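Long-range contacts in putative fimbrium tip subunit Fim1C (PDB 4EPS), which is probably a component of the tip of fimbriae, the filamentous cell-surface appendages that mediate adhesion and biofilm formation: residues G344-H355 / W470-M480; Y234-T243 / K253-Y261. All coordinates share one frame; numbering follows the deposited sequence.

Contact 1. Residues G344-H355 / W470-M480; sequences GKFSPALTQSIH and WSSTERNNKNM. With SO4 (sulfate ion), chain G.
Glu474 meets the start of helix 354-359 with both carboxylate oxygens: OE2 takes Ile354 N on its syn lone pair at 3.0 Å, and OE1, met on the syn side but somewhat out of the carboxylate plane, takes His355 N at 3.0 Å. Its CG lies opposite the backbone N (chi1 -170°) in an extended chain that brings the carboxylate to the helix end. Ser353, the N-cap, serves Asp356 N, and Lys498 adds a salt bridge to OE2; helix end and lysine would probably favour the charged carboxylate.

Asn477 O accepts from Leu350 N at 3.1 Å, while Asn477 ND2 donates to Leu350 O at 2.8 Å and weakly to Thr351 O. At the end of strand 342-344, Trp470 NE1 donates to Gly344 O at 2.7 Å, the oxygen lying in the indole plane.

Phe346 CB sits over the six-membered ring of Trp470, 3.5 Å from its centroid, and CG of selenomethionine Met480 lies over a face of the Phe346 ring.

Glu474, Met480 and the turn between them belong to hairpin 469-485, while Trp470, before its corner, bonds to strand 502-509; Cys409 of helix 408-419 backs Phe346, and Tyr399 of helix 389-403 backs Leu350 and Ile354.

Contact 2. Residues Y234-T243 / K253-Y261; sequences YNDKQCTLDT and KRFVVDGGY
Leu241 and Phe255 mark where the two strands come close, their CA atoms 7.0 Å apart; no hydrogen bond joins the segments directly, and the contact rests mainly on side chains. Leu241 lays its CB squarely over the Phe255 ring, 3.9 Å from the centroid and 4° off the normal, while its CD2 reaches back to Phe255 CB at 3.7 Å. The opposite face of the ring carries CG of Lys253, and Asp242 O lies in the ring plane at the edge, 3.5 Å from CZ. Replacing Phe255 with alanine would probably leave Leu241 CB without the ring it rests on and open a gap beside Asp242 and Thr243.

Val257 continues the apolar seam. Its CG1 stands opposite the backbone N (chi1 178°), a rotation that turns CG1 to Tyr234, 3.5 Å from OH, and CG2 to Cys239 SG at 4.0 Å. At the outer end a water bonded to Tyr234 OH at 2.7 Å donates to Asp258 OD2 at 2.6 Å. Lys237 NZ also donates to this water and forms a long salt bridge with Asp258, but the lysine has two conformers, so its part is doubtful.

A type I' turn from Val257 to Gly260 then carries the chain toward strand 261-267. Strand 237-242 pairs with 229-234, whereas 251-256 runs parallel to 148-174; inward-facing side chains, among them Leu241 on Val164, fill the space between. Such packing between strands that are not paired with each other is characteristic of a beta-sandwich, consistent with a fimbrillin-like domain of the transthyretin clan.

The two contacts share no strand or helix and lie on opposite sides of the chain's centre, their own centres about 49 Å apart; contact 2 is complete in sequence before contact 1 begins. Both are partly buried, grading from covered side chains to more exposed residues at the margin, but contact 1 lies farther from the middle of the chain. Contact 1 joins loops and a helix start to a hairpin and a strand residue before its corner, so several backbone groups are bonded by side chains (carboxylate, amide, indole), beside an aromatic cluster. In contact 2 the strands pair with other strands, which leaves hydrophobic packing between them and one water-bridged polar group at the edge.

Contact 1. Residues G344-H355 / W470-M480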
# COMPACT_ATOMS: atom_id res chain seq x y z
N GLY A 344 18.66 -20.61 -30.76
CA GLY A 344 18.73 -20.39 -32.21
C GLY A 344 19.85 -19.46 -32.59
O GLY A 344 20.58 -18.97 -31.72
N LYS A 345 19.95 -19.18 -33.91
CA LYS A 345 20.94 -18.26 -34.48
C LYS A 345 20.40 -16.85 -34.33
O LYS A 345 19.21 -16.69 -34.02
CB LYS A 345 21.25 -18.61 -35.96
CG LYS A 345 21.85 -19.99 -36.15
CD LYS A 345 21.83 -20.38 -37.63
CE LYS A 345 22.70 -21.58 -37.94
NZ LYS A 345 22.12 -22.85 -37.44
N PHE A 346 21.25 -15.83 -34.55
CA PHE A 346 20.79 -14.46 -34.39
C PHE A 346 20.59 -13.82 -35.74
O PHE A 346 19.53 -13.25 -36.01
CB PHE A 346 21.77 -13.63 -33.53
CG PHE A 346 21.24 -12.26 -33.18
CD1 PHE A 346 20.50 -12.06 -32.03
CD2 PHE A 346 21.52 -11.16 -33.99
CE1 PHE A 346 20.01 -10.79 -31.70
CE2 PHE A 346 20.99 -9.90 -33.68
CZ PHE A 346 20.25 -9.72 -32.54
N SER A 347 21.63 -13.86 -36.57
CA SER A 347 21.61 -13.26 -37.90
C SER A 347 22.70 -13.87 -38.74
O SER A 347 23.59 -14.53 -38.18
CB SER A 347 21.82 -11.75 -37.80
OG SER A 347 23.19 -11.41 -37.62
N PRO A 348 22.76 -13.62 -40.06
CA PRO A 348 23.95 -14.07 -40.80
C PRO A 348 25.15 -13.19 -40.40
O PRO A 348 24.95 -12.12 -39.82
CB PRO A 348 23.56 -13.87 -42.27
CG PRO A 348 22.45 -12.92 -42.29
CD PRO A 348 21.85 -12.82 -40.91
N ALA A 349 26.38 -13.64 -40.70
CA ALA A 349 27.57 -12.80 -40.48
C ALA A 349 27.51 -11.67 -41.50
O ALA A 349 27.10 -11.92 -42.64
CB ALA A 349 28.84 -13.62 -40.64
N LEU A 350 27.78 -10.43 -41.10
CA LEU A 350 27.65 -9.29 -42.01
C LEU A 350 29.00 -8.83 -42.51
O LEU A 350 30.01 -9.04 -41.84
CB LEU A 350 26.95 -8.12 -41.31
CG LEU A 350 25.56 -8.37 -40.67
CD1 LEU A 350 25.10 -7.15 -39.91
CD2 LEU A 350 24.51 -8.73 -41.74
N THR A 351 29.03 -8.15 -43.68
CA THR A 351 30.26 -7.57 -44.21
C THR A 351 30.48 -6.26 -43.45
O THR A 351 31.57 -6.02 -42.93
CB THR A 351 30.14 -7.37 -45.74
OG1 THR A 351 29.93 -8.63 -46.37
CG2 THR A 351 31.36 -6.69 -46.34
N GLN A 352 29.44 -5.43 -43.40
CA GLN A 352 29.44 -4.18 -42.67
C GLN A 352 28.55 -4.36 -41.42
O GLN A 352 27.38 -4.76 -41.55
CB GLN A 352 28.95 -3.06 -43.59
CG GLN A 352 28.63 -1.75 -42.90
CD GLN A 352 27.83 -0.82 -43.78
OE1 GLN A 352 26.71 -1.13 -44.20
NE2 GLN A 352 28.36 0.37 -43.99
N SER A 353 29.10 -4.08 -40.22
CA SER A 353 28.33 -4.22 -38.97
C SER A 353 27.14 -3.26 -38.97
O SER A 353 27.13 -2.29 -39.72
CB SER A 353 29.21 -3.94 -37.76
OG SER A 353 29.63 -2.58 -37.73
N ILE A 354 26.16 -3.52 -38.10
CA ILE A 354 25.01 -2.62 -37.95
C ILE A 354 25.53 -1.25 -37.46
O ILE A 354 25.05 -0.22 -37.90
CB ILE A 354 23.96 -3.24 -37.00
CG1 ILE A 354 23.36 -4.52 -37.64
CG2 ILE A 354 22.84 -2.23 -36.67
CD1 ILE A 354 23.09 -5.56 -36.69
N HIS A 355 26.52 -1.27 -36.55
CA HIS A 355 27.15 -0.04 -36.07
C HIS A 355 27.73 0.78 -37.25
O HIS A 355 27.45 1.98 -37.37
CB HIS A 355 28.27 -0.36 -35.07
CG HIS A 355 29.06 0.85 -34.72
ND1 HIS A 355 28.51 1.88 -33.99
CD2 HIS A 355 30.33 1.19 -35.08
CE1 HIS A 355 29.46 2.79 -33.88
NE2 HIS A 355 30.56 2.43 -34.55
N TRP A 470 21.73 -14.68 -25.81
CA TRP A 470 21.91 -13.61 -26.79
C TRP A 470 21.58 -12.25 -26.22
O TRP A 470 20.58 -12.12 -25.50
CB TRP A 470 20.92 -13.78 -27.96
CG TRP A 470 21.22 -14.88 -28.92
CD1 TRP A 470 20.43 -15.97 -29.17
CD2 TRP A 470 22.30 -14.94 -29.86
NE1 TRP A 470 20.95 -16.71 -30.20
CE2 TRP A 470 22.12 -16.12 -30.63
CE3 TRP A 470 23.44 -14.14 -30.09
CZ2 TRP A 470 23.02 -16.50 -31.63
CZ3 TRP A 470 24.33 -14.52 -31.10
CH2 TRP A 470 24.12 -15.69 -31.86
N SER A 471 22.33 -11.21 -26.60
CA SER A 471 21.91 -9.85 -26.32
C SER A 471 21.73 -9.15 -27.67
O SER A 471 22.14 -9.69 -28.71
CB SER A 471 22.91 -9.10 -25.45
OG SER A 471 23.98 -8.61 -26.24
N SER A 472 21.14 -7.95 -27.65
CA SER A 472 20.98 -7.15 -28.86
C SER A 472 22.18 -6.18 -29.01
O SER A 472 22.16 -5.32 -29.89
CB SER A 472 19.67 -6.38 -28.82
OG SER A 472 19.58 -5.62 -27.63
N THR A 473 23.21 -6.31 -28.13
CA THR A 473 24.40 -5.45 -28.15
C THR A 473 25.44 -6.07 -29.11
O THR A 473 25.86 -7.21 -28.93
CB THR A 473 24.93 -5.29 -26.71
OG1 THR A 473 23.84 -4.85 -25.88
CG2 THR A 473 26.12 -4.30 -26.62
N GLU A 474 25.84 -5.30 -30.13
CA GLU A 474 26.75 -5.79 -31.15
C GLU A 474 28.21 -5.63 -30.75
O GLU A 474 28.59 -4.60 -30.18
CB GLU A 474 26.48 -5.04 -32.47
CG GLU A 474 27.20 -5.66 -33.66
CD GLU A 474 27.00 -4.91 -34.96
OE1 GLU A 474 27.28 -3.69 -34.99
OE2 GLU A 474 26.64 -5.56 -35.97
N ARG A 475 29.04 -6.66 -31.06
CA ARG A 475 30.49 -6.59 -30.84
C ARG A 475 31.16 -6.08 -32.10
O ARG A 475 31.98 -5.16 -32.03
CB ARG A 475 31.07 -7.96 -30.41
CG ARG A 475 32.63 -8.05 -30.46
CD ARG A 475 33.34 -7.00 -29.60
NE ARG A 475 34.80 -7.14 -29.68
CZ ARG A 475 35.56 -6.59 -30.61
NH1 ARG A 475 35.02 -5.85 -31.57
NH2 ARG A 475 36.88 -6.81 -30.61
N ASN A 476 30.86 -6.70 -33.26
CA ASN A 476 31.44 -6.33 -34.58
C ASN A 476 30.52 -6.91 -35.66
O ASN A 476 29.41 -7.36 -35.34
CB ASN A 476 32.93 -6.80 -34.72
CG ASN A 476 33.19 -8.29 -34.61
OD1 ASN A 476 32.29 -9.12 -34.74
ND2 ASN A 476 34.45 -8.67 -34.40
N ASN A 477 30.97 -6.93 -36.92
CA ASN A 477 30.14 -7.43 -38.03
C ASN A 477 29.79 -8.92 -37.89
O ASN A 477 28.75 -9.35 -38.39
CB ASN A 477 30.85 -7.16 -39.38
CG ASN A 477 32.19 -7.83 -39.53
OD1 ASN A 477 33.00 -7.91 -38.60
ND2 ASN A 477 32.47 -8.34 -40.72
N LYS A 478 30.61 -9.69 -37.17
CA LYS A 478 30.39 -11.14 -37.04
C LYS A 478 29.80 -11.58 -35.71
O LYS A 478 29.27 -12.70 -35.64
CB LYS A 478 31.74 -11.89 -37.20
CG LYS A 478 32.49 -11.59 -38.49
CD LYS A 478 33.97 -11.91 -38.25
CE LYS A 478 34.86 -11.63 -39.43
NZ LYS A 478 36.30 -11.87 -39.09
N ASN A 479 29.96 -10.77 -34.63
CA ASN A 479 29.61 -11.16 -33.26
C ASN A 479 28.69 -10.21 -32.52
O ASN A 479 28.77 -9.00 -32.69
CB ASN A 479 30.90 -11.24 -32.40
CG ASN A 479 31.81 -12.43 -32.67
OD1 ASN A 479 31.87 -12.97 -33.76
ND2 ASN A 479 32.59 -12.82 -31.67
N MSE A 480 27.88 -10.79 -31.63
CA MSE A 480 27.06 -10.09 -30.65
C MSE A 480 27.71 -10.28 -29.29
O MSE A 480 28.50 -11.20 -29.11
CB MSE A 480 25.61 -10.69 -30.59
CG MSE A 480 24.85 -10.69 -31.91
SE MSE A 480 24.68 -8.92 -32.64
CE MSE A 480 23.45 -8.15 -31.41
S SO4 G . 37.63 -8.55 -27.47
O1 SO4 G . 38.04 -9.91 -27.12
O2 SO4 G . 37.78 -7.69 -26.29
O3 SO4 G . 38.40 -8.03 -28.58
O4 SO4 G . 36.23 -8.53 -27.88

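Contact 2. Residues Y234-T243 / K253-Y261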
# COMPACT_ATOMS: atom_id res chain seq x y z
N TYR A 234 -14.58 -11.52 -24.34
CA TYR A 234 -13.41 -10.79 -23.80
C TYR A 234 -12.82 -11.64 -22.70
O TYR A 234 -13.57 -12.28 -21.98
CB TYR A 234 -13.81 -9.38 -23.27
CG TYR A 234 -14.59 -9.43 -21.98
CD1 TYR A 234 -15.96 -9.68 -21.98
CD2 TYR A 234 -13.96 -9.28 -20.75
CE1 TYR A 234 -16.67 -9.82 -20.79
CE2 TYR A 234 -14.66 -9.42 -19.55
CZ TYR A 234 -16.02 -9.65 -19.58
OH TYR A 234 -16.70 -9.79 -18.40
N ASN A 235 -11.49 -11.61 -22.60
CA ASN A 235 -10.69 -12.41 -21.67
C ASN A 235 -11.09 -13.86 -21.91
O ASN A 235 -10.95 -14.32 -23.05
CB ASN A 235 -10.89 -11.93 -20.21
CG ASN A 235 -10.36 -10.53 -19.98
OD1 ASN A 235 -9.58 -10.00 -20.78
ND2 ASN A 235 -10.78 -9.89 -18.89
N ASP A 236 -11.70 -14.53 -20.93
CA ASP A 236 -12.15 -15.91 -21.13
C ASP A 236 -13.62 -16.02 -20.77
O ASP A 236 -14.07 -17.02 -20.19
CB ASP A 236 -11.27 -16.87 -20.30
CG ASP A 236 -9.94 -17.15 -20.98
OD1 ASP A 236 -9.91 -18.02 -21.88
OD2 ASP A 236 -8.94 -16.49 -20.62
N LYS A 237 -14.40 -14.97 -21.13
CA LYS A 237 -15.81 -15.04 -20.74
C LYS A 237 -16.70 -14.33 -21.74
O LYS A 237 -16.22 -13.91 -22.79
CB LYS A 237 -16.07 -14.54 -19.31
CG LYS A 237 -15.45 -13.19 -18.93
CD LYS A 237 -15.36 -13.03 -17.41
CE LYS A 237 -16.70 -12.77 -16.75
NZ LYS A 237 -16.54 -12.43 -15.31
N GLN A 238 -17.99 -14.26 -21.46
CA GLN A 238 -18.89 -13.64 -22.41
C GLN A 238 -19.98 -12.85 -21.74
O GLN A 238 -20.28 -12.99 -20.55
CB GLN A 238 -19.48 -14.70 -23.36
CG GLN A 238 -20.67 -15.49 -22.82
CD GLN A 238 -21.08 -16.54 -23.82
OE1 GLN A 238 -20.57 -17.66 -23.82
NE2 GLN A 238 -21.96 -16.17 -24.75
N CYS A 239 -20.57 -11.99 -22.54
CA CYS A 239 -21.68 -11.18 -22.09
C CYS A 239 -22.68 -11.07 -23.22
O CYS A 239 -22.32 -11.23 -24.39
CB CYS A 239 -21.19 -9.81 -21.62
SG CYS A 239 -20.34 -8.85 -22.88
N THR A 240 -23.94 -10.87 -22.87
CA THR A 240 -24.98 -10.65 -23.85
C THR A 240 -25.49 -9.27 -23.60
O THR A 240 -25.93 -8.97 -22.48
CB THR A 240 -26.10 -11.71 -23.78
OG1 THR A 240 -25.56 -12.98 -24.14
CG2 THR A 240 -27.27 -11.40 -24.70
N LEU A 241 -25.48 -8.44 -24.66
CA LEU A 241 -26.01 -7.09 -24.62
C LEU A 241 -27.34 -7.11 -25.33
O LEU A 241 -27.38 -7.25 -26.56
CB LEU A 241 -25.02 -6.10 -25.25
CG LEU A 241 -23.56 -6.34 -24.79
CD1 LEU A 241 -22.59 -5.57 -25.64
CD2 LEU A 241 -23.39 -6.10 -23.29
N ASP A 242 -28.42 -7.07 -24.55
CA ASP A 242 -29.77 -7.06 -25.07
C ASP A 242 -30.11 -5.63 -25.47
O ASP A 242 -30.31 -4.78 -24.60
CB ASP A 242 -30.75 -7.61 -24.01
CG ASP A 242 -30.52 -9.09 -23.75
OD1 ASP A 242 -30.93 -9.92 -24.60
OD2 ASP A 242 -29.88 -9.43 -22.73
N THR A 243 -30.13 -5.34 -26.78
CA THR A 243 -30.43 -3.97 -27.25
C THR A 243 -31.95 -3.74 -27.38
O THR A 243 -32.39 -2.60 -27.51
CB THR A 243 -29.73 -3.63 -28.58
OG1 THR A 243 -30.39 -4.29 -29.67
CG2 THR A 243 -28.22 -3.96 -28.56
N LYS A 253 -27.39 3.80 -25.31
CA LYS A 253 -27.52 2.86 -24.20
C LYS A 253 -26.11 2.40 -23.89
O LYS A 253 -25.44 1.85 -24.78
CB LYS A 253 -28.46 1.70 -24.58
CG LYS A 253 -28.41 0.50 -23.61
CD LYS A 253 -28.79 0.81 -22.17
CE LYS A 253 -28.43 -0.38 -21.29
NZ LYS A 253 -28.62 -0.09 -19.84
N ARG A 254 -25.66 2.62 -22.65
CA ARG A 254 -24.33 2.19 -22.23
C ARG A 254 -24.43 0.90 -21.44
O ARG A 254 -25.14 0.84 -20.43
CB ARG A 254 -23.60 3.28 -21.42
CG ARG A 254 -22.19 2.84 -20.98
CD ARG A 254 -21.47 3.91 -20.18
NE ARG A 254 -20.62 4.76 -21.02
CZ ARG A 254 -20.83 6.06 -21.24
NH1 ARG A 254 -21.87 6.68 -20.68
NH2 ARG A 254 -20.00 6.75 -22.00
N PHE A 255 -23.73 -0.13 -21.90
CA PHE A 255 -23.68 -1.42 -21.21
C PHE A 255 -22.37 -1.48 -20.43
O PHE A 255 -21.31 -1.49 -21.05
CB PHE A 255 -23.75 -2.58 -22.21
CG PHE A 255 -25.04 -2.66 -22.98
CD1 PHE A 255 -26.12 -3.39 -22.49
CD2 PHE A 255 -25.17 -2.03 -24.22
CE1 PHE A 255 -27.31 -3.50 -23.22
CE2 PHE A 255 -26.36 -2.15 -24.96
CZ PHE A 255 -27.42 -2.89 -24.45
N VAL A 256 -22.45 -1.51 -19.09
CA VAL A 256 -21.24 -1.60 -18.24
C VAL A 256 -21.07 -3.08 -17.88
O VAL A 256 -21.93 -3.67 -17.23
CB VAL A 256 -21.32 -0.67 -17.00
CG1 VAL A 256 -20.10 -0.85 -16.08
CG2 VAL A 256 -21.47 0.80 -17.43
N VAL A 257 -19.99 -3.69 -18.36
CA VAL A 257 -19.77 -5.12 -18.18
C VAL A 257 -18.88 -5.37 -16.97
O VAL A 257 -17.79 -4.82 -16.88
CB VAL A 257 -19.17 -5.75 -19.48
CG1 VAL A 257 -18.90 -7.25 -19.30
CG2 VAL A 257 -20.09 -5.49 -20.69
N ASP A 258 -19.35 -6.23 -16.07
CA ASP A 258 -18.62 -6.66 -14.86
C ASP A 258 -17.93 -5.47 -14.11
O ASP A 258 -16.75 -5.55 -13.77
CB ASP A 258 -17.60 -7.77 -15.22
CG ASP A 258 -17.02 -8.48 -13.98
OD1 ASP A 258 -17.74 -8.59 -12.96
OD2 ASP A 258 -15.84 -8.87 -14.02
N GLY A 259 -18.68 -4.40 -13.86
CA GLY A 259 -18.19 -3.27 -13.08
C GLY A 259 -17.42 -2.19 -13.80
O GLY A 259 -17.19 -1.13 -13.23
N GLY A 260 -17.06 -2.43 -15.06
CA GLY A 260 -16.34 -1.45 -15.85
C GLY A 260 -15.00 -1.09 -15.22
O GLY A 260 -14.28 -1.97 -14.75
N TYR A 261 -14.69 0.20 -15.18
CA TYR A 261 -13.39 0.67 -14.68
C TYR A 261 -13.27 0.60 -13.15
O TYR A 261 -14.17 1.03 -12.42
CB TYR A 261 -13.16 2.10 -15.15
CG TYR A 261 -11.91 2.77 -14.61
CD1 TYR A 261 -10.67 2.57 -15.21
CD2 TYR A 261 -11.98 3.66 -13.53
CE1 TYR A 261 -9.53 3.23 -14.76
CE2 TYR A 261 -10.85 4.32 -13.07
CZ TYR A 261 -9.64 4.14 -13.72
OH TYR A 261 -8.54 4.83 -13.29
O HOH W 1 -15.03 -9.90 -16.23